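Local coordinates for protein beta-lactamase OXA-2 (Salmonella typhimurium, PDB 1K38) that hydrolyses the beta-lactam ring of oxacillin and other penicillins as a class D serine beta-lactamase, conferring antibiotic resistance, at residues 5-10 / 34-39; 20-25 / 213-218. All coordinates share one frame; numbering follows the deposited sequence. Where two conformers were deposited one is given.

Contact 1: residues 5-10 / 34-39; sequences LERSDW and AMLVFD
Leu36 is the side chain on which the others converge. With CG anti to its carbonyl carbon, its CB and CD1 meet the outer carbons of the Trp10 six-membered ring, Trp10 CH2 lying 3.5 Å from Leu36 CB, and the two side chains cross at about a right angle. Leu36 CD2 lies 3.8 Å from Leu5 CD2 and also meets Arg7 CG; Leu5 and Arg7 each lie alongside Leu36, pointing the same way. Arg7 CB sits 3.5 Å above the centre of the Trp10 ring, and bends at chi2 and chi3 bring the guanidinium back, one face toward Trp10 NE1, to grip Asp9 side-on, NE to OD1 and NH2 to OD2, both on syn lone pairs. The backbones form a short parallel ladder, Leu5 with Leu36 and Glu6 with Val37, adding outermost strand 5-6 to the beta-lactamase sheet. Its bonds approach their carbonyls differently: Leu5 N to Met35 O (2.8 Å) nearly along the C=O axis, Val37 N to Leu5 O (3.0 Å) in plane, Arg7 N to Val37 O from above the plane. Phe38 turns its ring edge to Arg7 O, 3.5 Å from CD1, and a water links Glu6 OE2 to Asp39 N.

Contact 2: residues 20-25 / 213-218; sequences KGTIVV and ALNIDT
Strands 21-27 and 208-217 are antiparallel neighbours in the central sheet of the penicillin-recognising serine beta-lactamase fold; the axes of segments 21-25 and 213-217 approach to 4.7 Å, their directions 179° apart. Five backbone hydrogen bonds hold them: two in the Thr22-Asn215 pair (Thr22 N to Asn215 O 2.9 Å, nearly along the C=O axis), two in Val24-Ala213, and Asp217 N to Lys20 O. Non-hydrogen-bonded pairs alternate with these: Gly21 approaches Ile216 to 4.0 Å between CA atoms, where a CB would collide with Asn215 O and Ile216 CG2. In the other, the Ile23 and Leu214 side chains cross obliquely, Ile23 CG1 3.9 Å from Leu214 CB, and helix 226-238 covers both through Ile235, Ile231 and Val232. On the opposite face, Val24 and Ala213 meet Ile151 of helix 147-158. Asn215 holds CG in the crowded position (chi1 65°), laying its amide against Thr22 CG2, 3.4 Å from Asn215 OD1. Second-shell bonds fix both groups: Arg42 NE binds Asn215 OD1, and Thr22 OG1 engages the carbonyls of Phe38 and Asp39. Arg42 is itself held by a salt bridge from NH2 to Asp217 OD1. One water accepts from Lys20 N and donates to Asp217 O at 2.8 Å.

Both contacts belong to one sheet, and strands 36-38 and 21-27 join them as adjacent antiparallel neighbours: Leu36 O lies 2.8 Å from Val25 N, a probable hydrogen bond. Their places differ. Contact 1, its centre about 20 Å from the centre of the chain, has three buried residues among ten touching ones; contact 2, its centre about 12 Å from that of the chain, has eight. The edge pairing is parallel and short, and supplements its three backbone bonds with indole packing on Leu36, while an Arg7-Asp9 salt bridge braces segment 5-10 internally. The inner pairing is antiparallel, rests on five backbone bonds, and is covered by helices on its two faces. Met35 meets Val24 and Val25 between them, its CE 3.5 Å from Val24 CG1.

Contact 1: residues 5-10 / 34-39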
loop_
_atom_site.group_PDB
_atom_site.type_symbol
_atom_site.label_atom_id
_atom_site.label_comp_id
_atom_site.label_asym_id
_atom_site.label_seq_id
_atom_site.Cartn_x
_atom_site.Cartn_y
_atom_site.Cartn_z
ATOM N N LEU A 5 0.923 -7.316 29.219
ATOM C CA LEU A 5 -0.201 -7.021 30.095
ATOM C C LEU A 5 -1.440 -7.792 29.658
ATOM O O LEU A 5 -1.829 -7.744 28.494
ATOM C CB LEU A 5 -0.501 -5.520 30.071
ATOM C CG LEU A 5 -1.703 -5.040 30.891
ATOM C CD1 LEU A 5 -1.422 -5.226 32.379
ATOM C CD2 LEU A 5 -1.978 -3.577 30.583
ATOM N N GLU A 6 -2.053 -8.515 30.589
ATOM C CA GLU A 6 -3.257 -9.252 30.253
ATOM C C GLU A 6 -4.438 -8.296 30.283
ATOM O O GLU A 6 -4.568 -7.488 31.202
ATOM C CB GLU A 6 -3.505 -10.395 31.244
ATOM C CG GLU A 6 -4.849 -11.074 31.030
ATOM C CD GLU A 6 -5.099 -12.229 31.976
ATOM O OE1 GLU A 6 -4.679 -12.143 33.150
ATOM O OE2 GLU A 6 -5.733 -13.215 31.546
ATOM N N ARG A 7 -5.286 -8.373 29.263
ATOM C CA ARG A 7 -6.477 -7.532 29.189
ATOM C C ARG A 7 -7.699 -8.438 29.298
ATOM O O ARG A 7 -8.410 -8.667 28.319
ATOM C CB ARG A 7 -6.508 -6.756 27.867
ATOM C CG ARG A 7 -5.463 -5.647 27.763
ATOM C CD ARG A 7 -5.627 -4.630 28.888
ATOM N NE ARG A 7 -6.929 -3.964 28.856
ATOM C CZ ARG A 7 -7.176 -2.823 28.218
ATOM N NH1 ARG A 7 -6.208 -2.204 27.556
ATOM N NH2 ARG A 7 -8.395 -2.301 28.244
ATOM N N SER A 8 -7.936 -8.960 30.497
ATOM C CA SER A 8 -9.064 -9.857 30.713
ATOM C C SER A 8 -10.384 -9.153 30.429
ATOM O O SER A 8 -11.389 -9.802 30.139
ATOM C CB SER A 8 -9.057 -10.390 32.150
ATOM O OG SER A 8 -9.155 -9.331 33.084
ATOM N N ASP A 9 -10.374 -7.826 30.507
ATOM C CA ASP A 9 -11.576 -7.044 30.256
ATOM C C ASP A 9 -11.993 -7.136 28.792
ATOM O O ASP A 9 -13.136 -6.829 28.446
ATOM C CB ASP A 9 -11.352 -5.581 30.655
ATOM C CG ASP A 9 -10.182 -4.950 29.936
ATOM O OD1 ASP A 9 -9.049 -5.460 30.069
ATOM O OD2 ASP A 9 -10.392 -3.936 29.241
ATOM N N TRP A 10 -11.070 -7.561 27.933
ATOM C CA TRP A 10 -11.379 -7.703 26.516
ATOM C C TRP A 10 -12.316 -8.874 26.266
ATOM O O TRP A 10 -12.745 -9.106 25.139
ATOM C CB TRP A 10 -10.098 -7.871 25.695
ATOM C CG TRP A 10 -9.393 -6.570 25.445
ATOM C CD1 TRP A 10 -9.808 -5.324 25.827
ATOM C CD2 TRP A 10 -8.155 -6.380 24.747
ATOM N NE1 TRP A 10 -8.907 -4.373 25.411
ATOM C CE2 TRP A 10 -7.883 -4.993 24.745
ATOM C CE3 TRP A 10 -7.247 -7.248 24.122
ATOM C CZ2 TRP A 10 -6.741 -4.453 24.141
ATOM C CZ3 TRP A 10 -6.113 -6.712 23.523
ATOM C CH2 TRP A 10 -5.871 -5.322 23.538
ATOM N N ALA A 34 4.126 -2.603 26.779
ATOM C CA ALA A 34 3.855 -4.020 26.949
ATOM C C ALA A 34 2.844 -4.491 25.912
ATOM O O ALA A 34 1.964 -3.738 25.493
ATOM C CB ALA A 34 3.323 -4.284 28.354
ATOM N N MET A 35 2.985 -5.739 25.494
ATOM C CA MET A 35 2.069 -6.318 24.528
ATOM C C MET A 35 0.787 -6.599 25.302
ATOM O O MET A 35 0.842 -7.005 26.465
ATOM C CB MET A 35 2.664 -7.612 23.975
ATOM C CG MET A 35 2.553 -7.761 22.468
ATOM S SD MET A 35 3.736 -8.960 21.822
ATOM C CE MET A 35 3.282 -10.413 22.778
ATOM N N LEU A 36 -0.360 -6.355 24.676
ATOM C CA LEU A 36 -1.649 -6.592 25.317
ATOM C C LEU A 36 -2.135 -7.953 24.841
ATOM O O LEU A 36 -2.063 -8.261 23.651
ATOM C CB LEU A 36 -2.647 -5.506 24.920
ATOM C CG LEU A 36 -2.259 -4.069 25.279
ATOM C CD1 LEU A 36 -3.355 -3.125 24.811
ATOM C CD2 LEU A 36 -2.049 -3.942 26.783
ATOM N N VAL A 37 -2.637 -8.767 25.762
ATOM C CA VAL A 37 -3.097 -10.098 25.396
ATOM C C VAL A 37 -4.351 -10.550 26.133
ATOM O O VAL A 37 -4.519 -10.281 27.323
ATOM C CB VAL A 37 -1.983 -11.144 25.662
ATOM C CG1 VAL A 37 -1.618 -11.150 27.143
ATOM C CG2 VAL A 37 -2.440 -12.530 25.222
ATOM N N PHE A 38 -5.238 -11.225 25.409
ATOM C CA PHE A 38 -6.449 -11.771 26.010
ATOM C C PHE A 38 -6.202 -13.262 25.852
ATOM O O PHE A 38 -5.937 -13.735 24.742
ATOM C CB PHE A 38 -7.730 -11.400 25.269
ATOM C CG PHE A 38 -8.938 -12.122 25.800
ATOM C CD1 PHE A 38 -9.458 -11.807 27.055
ATOM C CD2 PHE A 38 -9.495 -13.185 25.095
ATOM C CE1 PHE A 38 -10.507 -12.544 27.603
ATOM C CE2 PHE A 38 -10.544 -13.930 25.632
ATOM C CZ PHE A 38 -11.050 -13.610 26.892
ATOM N N ASP A 39 -6.288 -13.985 26.966
ATOM C CA ASP A 39 -6.033 -15.422 27.041
ATOM C C ASP A 39 -4.576 -15.687 26.669
ATOM O O ASP A 39 -4.272 -16.202 25.591
ATOM C CB ASP A 39 -6.953 -16.228 26.121
ATOM C CG ASP A 39 -6.963 -17.710 26.471
ATOM O OD1 ASP A 39 -5.977 -18.196 27.071
ATOM O OD2 ASP A 39 -7.954 -18.391 26.148
HETATM O O HOH W 1 -7.267 -13.124 29.324
#

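Contact 2: residues 20-25 / 213-218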
loop_
_atom_site.group_PDB
_atom_site.type_symbol
_atom_site.label_atom_id
_atom_site.label_comp_id
_atom_site.label_asym_id
_atom_site.label_seq_id
_atom_site.Cartn_x
_atom_site.Cartn_y
_atom_site.Cartn_z
ATOM N N LYS A 20 -14.901 -17.699 21.087
ATOM C CA LYS A 20 -13.877 -18.177 22.001
ATOM C C LYS A 20 -12.555 -18.084 21.253
ATOM O O LYS A 20 -12.416 -18.618 20.157
ATOM C CB LYS A 20 -14.149 -19.628 22.404
ATOM C CG LYS A 20 -15.479 -19.834 23.119
ATOM C CD LYS A 20 -15.562 -19.011 24.398
ATOM C CE LYS A 20 -16.906 -19.189 25.084
ATOM N NZ LYS A 20 -17.010 -18.361 26.317
ATOM N N GLY A 21 -11.585 -17.391 21.833
ATOM C CA GLY A 21 -10.311 -17.269 21.159
ATOM C C GLY A 21 -9.288 -16.466 21.928
ATOM O O GLY A 21 -9.380 -16.307 23.145
ATOM N N THR A 22 -8.308 -15.954 21.194
ATOM C CA THR A 22 -7.228 -15.172 21.778
ATOM C C THR A 22 -6.852 -14.028 20.848
ATOM O O THR A 22 -7.172 -14.045 19.663
ATOM C CB THR A 22 -5.967 -16.048 21.983
ATOM O OG1 THR A 22 -4.944 -15.290 22.644
ATOM C CG2 THR A 22 -5.425 -16.537 20.634
ATOM N N ILE A 23 -6.207 -13.013 21.404
ATOM C CA ILE A 23 -5.725 -11.906 20.601
ATOM C C ILE A 23 -4.529 -11.280 21.291
ATOM O O ILE A 23 -4.496 -11.145 22.516
ATOM C CB ILE A 23 -6.797 -10.808 20.340
ATOM C CG1 ILE A 23 -6.239 -9.783 19.343
ATOM C CG2 ILE A 23 -7.194 -10.109 21.641
ATOM C CD1 ILE A 23 -7.236 -8.721 18.915
ATOM N N VAL A 24 -3.526 -10.954 20.489
ATOM C CA VAL A 24 -2.315 -10.301 20.965
ATOM C C VAL A 24 -2.245 -9.005 20.185
ATOM O O VAL A 24 -2.443 -9.000 18.972
ATOM C CB VAL A 24 -1.049 -11.119 20.643
ATOM C CG1 VAL A 24 0.195 -10.360 21.110
ATOM C CG2 VAL A 24 -1.117 -12.476 21.312
ATOM N N VAL A 25 -1.980 -7.909 20.884
ATOM C CA VAL A 25 -1.865 -6.608 20.249
ATOM C C VAL A 25 -0.554 -5.974 20.699
ATOM O O VAL A 25 -0.300 -5.844 21.898
ATOM C CB VAL A 25 -3.037 -5.679 20.646
ATOM C CG1 VAL A 25 -2.803 -4.277 20.093
ATOM C CG2 VAL A 25 -4.353 -6.241 20.120
ATOM N N ALA A 213 -2.896 -10.152 16.242
ATOM C CA ALA A 213 -2.983 -11.536 15.822
ATOM C C ALA A 213 -4.081 -12.167 16.658
ATOM O O ALA A 213 -3.947 -12.312 17.875
ATOM C CB ALA A 213 -1.653 -12.258 16.037
ATOM N N LEU A 214 -5.181 -12.504 15.997
ATOM C CA LEU A 214 -6.316 -13.122 16.659
ATOM C C LEU A 214 -6.692 -14.439 16.023
ATOM O O LEU A 214 -6.561 -14.610 14.817
ATOM C CB LEU A 214 -7.551 -12.202 16.594
ATOM C CG LEU A 214 -8.930 -12.823 16.922
ATOM C CD1 LEU A 214 -9.835 -11.760 17.507
ATOM C CD2 LEU A 214 -9.575 -13.436 15.667
ATOM N N ASN A 215 -7.109 -15.391 16.849
ATOM C CA ASN A 215 -7.637 -16.631 16.311
ATOM C C ASN A 215 -8.801 -17.018 17.203
ATOM O O ASN A 215 -8.830 -16.685 18.391
ATOM C CB ASN A 215 -6.589 -17.765 16.144
ATOM C CG ASN A 215 -6.000 -18.271 17.444
ATOM O OD1 ASN A 215 -6.705 -18.757 18.330
ATOM N ND2 ASN A 215 -4.678 -18.196 17.545
ATOM N N ILE A 216 -9.798 -17.645 16.594
ATOM C CA ILE A 216 -10.994 -18.074 17.304
ATOM C C ILE A 216 -11.455 -19.410 16.765
ATOM O O ILE A 216 -11.169 -19.761 15.623
ATOM C CB ILE A 216 -12.180 -17.091 17.111
ATOM C CG1 ILE A 216 -12.428 -16.846 15.616
ATOM C CG2 ILE A 216 -11.911 -15.787 17.858
ATOM C CD1 ILE A 216 -13.712 -16.085 15.326
ATOM N N ASP A 217 -12.164 -20.166 17.593
ATOM C CA ASP A 217 -12.695 -21.434 17.125
ATOM C C ASP A 217 -13.903 -21.062 16.272
ATOM O O ASP A 217 -14.508 -20.008 16.474
ATOM C CB ASP A 217 -13.137 -22.307 18.300
ATOM C CG ASP A 217 -11.995 -22.662 19.216
ATOM O OD1 ASP A 217 -10.867 -22.825 18.709
ATOM O OD2 ASP A 217 -12.226 -22.794 20.437
ATOM N N THR A 218 -14.254 -21.919 15.320
ATOM C CA THR A 218 -15.399 -21.638 14.458
ATOM C C THR A 218 -16.403 -22.789 14.450
ATOM O O THR A 218 -16.543 -23.496 13.454
ATOM C CB THR A 218 -14.957 -21.357 13.003
ATOM O OG1 THR A 218 -14.304 -22.511 12.462
ATOM C CG2 THR A 218 -14.003 -20.166 12.959
HETATM O O HOH W 2 -15.890 -19.082 18.719
#